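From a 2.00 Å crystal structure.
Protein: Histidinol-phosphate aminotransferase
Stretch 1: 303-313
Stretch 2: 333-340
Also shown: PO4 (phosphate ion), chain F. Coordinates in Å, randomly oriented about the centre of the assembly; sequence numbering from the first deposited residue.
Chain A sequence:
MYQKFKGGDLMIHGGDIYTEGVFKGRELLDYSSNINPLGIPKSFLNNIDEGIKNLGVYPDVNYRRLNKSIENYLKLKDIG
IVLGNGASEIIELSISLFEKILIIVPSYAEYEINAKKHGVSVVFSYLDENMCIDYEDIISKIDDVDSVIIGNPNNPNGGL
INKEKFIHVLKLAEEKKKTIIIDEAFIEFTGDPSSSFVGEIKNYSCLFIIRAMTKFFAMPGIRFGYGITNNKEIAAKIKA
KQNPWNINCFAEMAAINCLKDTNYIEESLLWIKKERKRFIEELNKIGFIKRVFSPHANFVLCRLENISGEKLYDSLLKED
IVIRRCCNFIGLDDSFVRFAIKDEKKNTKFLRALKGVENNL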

# COMPACT_ATOMS: atom_id res chain seq x y z
N ARG A 303 -24.87 21.83 15.73
CA ARG A 303 -25.80 22.64 14.93
C ARG A 303 -25.64 24.10 15.37
O ARG A 303 -25.53 24.38 16.55
CB ARG A 303 -27.23 22.18 15.19
CG ARG A 303 -28.26 22.83 14.31
CD ARG A 303 -28.35 22.14 12.97
NE ARG A 303 -29.26 22.84 12.07
CZ ARG A 303 -30.54 22.51 11.89
NH1 ARG A 303 -31.29 23.21 11.05
NH2 ARG A 303 -31.06 21.49 12.56
N LEU A 304 -25.62 25.02 14.41
CA LEU A 304 -25.34 26.43 14.69
C LEU A 304 -26.56 27.33 14.47
O LEU A 304 -27.62 26.86 14.05
CB LEU A 304 -24.18 26.93 13.83
CG LEU A 304 -22.82 26.25 13.98
CD1 LEU A 304 -21.75 27.06 13.25
CD2 LEU A 304 -22.46 26.07 15.44
N GLU A 305 -26.39 28.62 14.76
CA GLU A 305 -27.50 29.58 14.75
C GLU A 305 -27.01 31.03 14.64
O GLU A 305 -26.19 31.48 15.45
CB GLU A 305 -28.34 29.42 16.02
CG GLU A 305 -29.63 30.20 16.01
CD GLU A 305 -30.25 30.28 17.38
OE1 GLU A 305 -29.49 30.23 18.37
OE2 GLU A 305 -31.50 30.38 17.47
N ASN A 306 -27.52 31.75 13.65
CA ASN A 306 -27.10 33.13 13.42
C ASN A 306 -25.67 33.24 12.91
O ASN A 306 -24.99 34.24 13.15
CB ASN A 306 -27.25 33.97 14.69
CG ASN A 306 -28.69 34.21 15.05
OD1 ASN A 306 -29.02 34.40 16.22
ND2 ASN A 306 -29.56 34.22 14.04
N ILE A 307 -25.23 32.19 12.22
CA ILE A 307 -23.88 32.11 11.69
C ILE A 307 -23.73 30.81 10.91
O ILE A 307 -24.23 29.76 11.32
CB ILE A 307 -22.81 32.18 12.82
CG1 ILE A 307 -21.40 32.18 12.23
CG2 ILE A 307 -23.00 31.04 13.82
CD1 ILE A 307 -20.35 32.64 13.22
N SER A 308 -23.06 30.90 9.76
CA SER A 308 -22.83 29.75 8.90
C SER A 308 -21.49 29.08 9.21
O SER A 308 -20.58 29.72 9.72
CB SER A 308 -22.86 30.18 7.43
OG SER A 308 -22.08 31.34 7.24
N GLY A 309 -21.40 27.79 8.91
CA GLY A 309 -20.16 27.06 9.11
C GLY A 309 -19.02 27.63 8.29
O GLY A 309 -17.85 27.52 8.68
N GLU A 310 -19.35 28.24 7.16
CA GLU A 310 -18.34 28.91 6.35
C GLU A 310 -17.93 30.20 7.02
O GLU A 310 -16.76 30.54 7.04
CB GLU A 310 -18.83 29.20 4.92
CG GLU A 310 -17.68 29.66 4.00
CD GLU A 310 -18.12 29.99 2.59
OE1 GLU A 310 -19.18 30.63 2.41
OE2 GLU A 310 -17.38 29.64 1.64
N LYS A 311 -18.90 30.91 7.59
CA LYS A 311 -18.60 32.16 8.28
C LYS A 311 -17.80 31.84 9.54
O LYS A 311 -16.75 32.44 9.80
CB LYS A 311 -19.87 32.95 8.60
CG LYS A 311 -19.62 34.32 9.21
CD LYS A 311 -20.52 35.41 8.60
CE LYS A 311 -22.00 35.04 8.62
NZ LYS A 311 -22.45 34.35 7.37
N LEU A 312 -18.28 30.87 10.31
CA LEU A 312 -17.53 30.41 11.47
C LEU A 312 -16.15 29.91 11.04
O LEU A 312 -15.14 30.34 11.61
CB LEU A 312 -18.29 29.32 12.23
CG LEU A 312 -17.47 28.68 13.35
CD1 LEU A 312 -16.97 29.74 14.34
CD2 LEU A 312 -18.27 27.58 14.04
N TYR A 313 -16.10 29.02 10.04
CA TYR A 313 -14.83 28.51 9.50
C TYR A 313 -13.85 29.63 9.12
O TYR A 313 -12.69 29.62 9.55
CB TYR A 313 -15.09 27.62 8.27
CG TYR A 313 -13.84 27.09 7.59
CD1 TYR A 313 -13.33 25.84 7.91
CD2 TYR A 313 -13.17 27.84 6.63
CE1 TYR A 313 -12.19 25.35 7.30
CE2 TYR A 313 -12.02 27.35 6.01
CZ TYR A 313 -11.54 26.11 6.35
OH TYR A 313 -10.41 25.61 5.75
N ASP A 333 -26.34 20.62 6.14
CA ASP A 333 -26.16 21.92 5.47
C ASP A 333 -25.07 22.74 6.16
O ASP A 333 -24.24 22.18 6.88
CB ASP A 333 -27.49 22.68 5.39
CG ASP A 333 -27.98 23.19 6.74
OD1 ASP A 333 -27.41 22.79 7.77
OD2 ASP A 333 -28.93 24.01 6.75
N ASP A 334 -25.08 24.05 5.96
CA ASP A 334 -23.99 24.90 6.46
C ASP A 334 -24.13 25.29 7.93
O ASP A 334 -23.25 25.95 8.50
CB ASP A 334 -23.83 26.15 5.59
CG ASP A 334 -22.38 26.63 5.52
OD1 ASP A 334 -21.46 25.82 5.78
OD2 ASP A 334 -22.17 27.82 5.21
N SER A 335 -25.23 24.87 8.55
CA SER A 335 -25.42 25.12 9.97
C SER A 335 -24.72 24.04 10.79
O SER A 335 -24.48 24.24 11.98
CB SER A 335 -26.90 25.17 10.31
OG SER A 335 -27.49 23.89 10.15
N PHE A 336 -24.41 22.90 10.17
CA PHE A 336 -23.66 21.85 10.86
C PHE A 336 -22.16 22.02 10.64
O PHE A 336 -21.72 22.38 9.54
CB PHE A 336 -24.10 20.45 10.41
CG PHE A 336 -25.56 20.19 10.60
CD1 PHE A 336 -26.01 19.44 11.67
CD2 PHE A 336 -26.49 20.68 9.70
CE1 PHE A 336 -27.36 19.19 11.85
CE2 PHE A 336 -27.84 20.44 9.87
CZ PHE A 336 -28.28 19.69 10.94
N VAL A 337 -21.40 21.81 11.70
CA VAL A 337 -19.95 21.86 11.65
C VAL A 337 -19.45 20.75 12.56
O VAL A 337 -20.15 20.35 13.50
CB VAL A 337 -19.42 23.19 12.19
CG1 VAL A 337 -19.71 24.34 11.24
CG2 VAL A 337 -20.02 23.46 13.56
N ARG A 338 -18.25 20.23 12.29
CA ARG A 338 -17.68 19.14 13.09
C ARG A 338 -16.39 19.59 13.76
O ARG A 338 -15.52 20.19 13.12
CB ARG A 338 -17.43 17.89 12.23
CG ARG A 338 -17.02 16.64 13.03
CD ARG A 338 -16.49 15.55 12.10
NE ARG A 338 -15.14 15.86 11.62
CZ ARG A 338 -14.62 15.41 10.48
NH1 ARG A 338 -15.33 14.62 9.68
NH2 ARG A 338 -13.38 15.74 10.13
N PHE A 339 -16.26 19.32 15.05
CA PHE A 339 -15.05 19.68 15.79
C PHE A 339 -14.37 18.42 16.31
O PHE A 339 -15.02 17.49 16.78
CB PHE A 339 -15.37 20.60 16.98
CG PHE A 339 -16.12 21.86 16.62
CD1 PHE A 339 -16.10 22.38 15.32
CD2 PHE A 339 -16.83 22.56 17.60
CE1 PHE A 339 -16.79 23.55 14.99
CE2 PHE A 339 -17.53 23.73 17.28
CZ PHE A 339 -17.50 24.22 15.97
N ALA A 340 -13.04 18.41 16.26
CA ALA A 340 -12.30 17.32 16.89
C ALA A 340 -12.30 17.53 18.40
O ALA A 340 -12.53 18.63 18.88
CB ALA A 340 -10.88 17.25 16.35
P PO4 F . -13.30 13.29 7.27
O1 PO4 F . -12.18 12.49 6.64
O2 PO4 F . -14.51 13.28 6.37
O3 PO4 F . -13.65 12.67 8.61
O4 PO4 F . -12.83 14.72 7.49

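The shortest polar contact between the two stretches joins backbone to backbone. Gly309 N donates a hydrogen bond to Asp334 O at 2.6 Å. Gly309 opens the helix of the first stretch, and amides in the first turn of a helix have no earlier helical carbonyl to pair with. Here the turn of the second stretch supplies one.

Arg303 and Ser335 make the second strong link. Arg303 NE donates to Ser335 OG at 2.8 Å, and the hydroxyl lies at the edge of the guanidinium, near its plane, where the N-H bonds point. Ser335 OG in turn donates to Asp333 OD1 at 2.6 Å. The hydroxyl therefore relays between a cationic side chain and an anionic one. Asp333 OD1 also accepts from Ser335 N at 3.1 Å, so one carboxylate oxygen holds both the backbone and the side chain of Ser335. These bonds lie within a type I beta turn from Asp333 to Phe336. The turn's own backbone bond, Phe336 N to Asp333 O, is weak at 3.4 Å.

Two weaker bonds complete the polar set. Leu304 N donates to Ser335 O at 2.8 Å, but the N-H points well off the line to the acceptor, and the bond is weak. Glu310 N makes a weak bond to Asp334 OD2 at 3.5 Å. Asp334 thus meets the start of the helix with its backbone carbonyl and its carboxylate. A carboxylate suits this place, because free amides gather at a helix N-terminus. The N-cap residue itself is Ser308. Its OG accepts from Lys311 N at 3.2 Å, a capping bond, and also from Lys311 NZ at 3.0 Å. Ser308 CB rests 3.3 Å from Asp334 OD2.

The backbones run antiparallel where the strands meet. Arg303 and Phe336 form a non-hydrogen-bonded pair, with CA atoms 4.7 Å apart. Their side chains lie on the same face of the sheet, and the ends of both come nearer the other stretch. Arg303 CD sits over the face of the Phe336 ring, 3.4 Å from its centroid, in a CH-pi contact. Methylene hydrogens next to a charged guanidinium are slightly positive, which favours the electron-rich ring face.

Leu304 and Val337 both point toward the opposing stretch. Leu304 CD1 meets Val337 CG1 at 3.9 Å, an apolar contact between buried side chains. Val337 CG1 also packs 3.5 Å from Gly309 CA. The close fit depends on the bare glycine: a CB at this position would lie 2.8 Å from Val337 CG1 and 2.9 Å from Asp334 O. Further along, Leu312 CD2 reaches the edge of the Phe339 ring, 4.0 Å from Phe339 CZ. This apolar contact joins the helix to the strand beyond Val337.

Together the two stretches bury 502 Å², summed over both sides. Arg338 takes no part in this contact. Its NH2 donates to phosphate O4 at 2.9 Å.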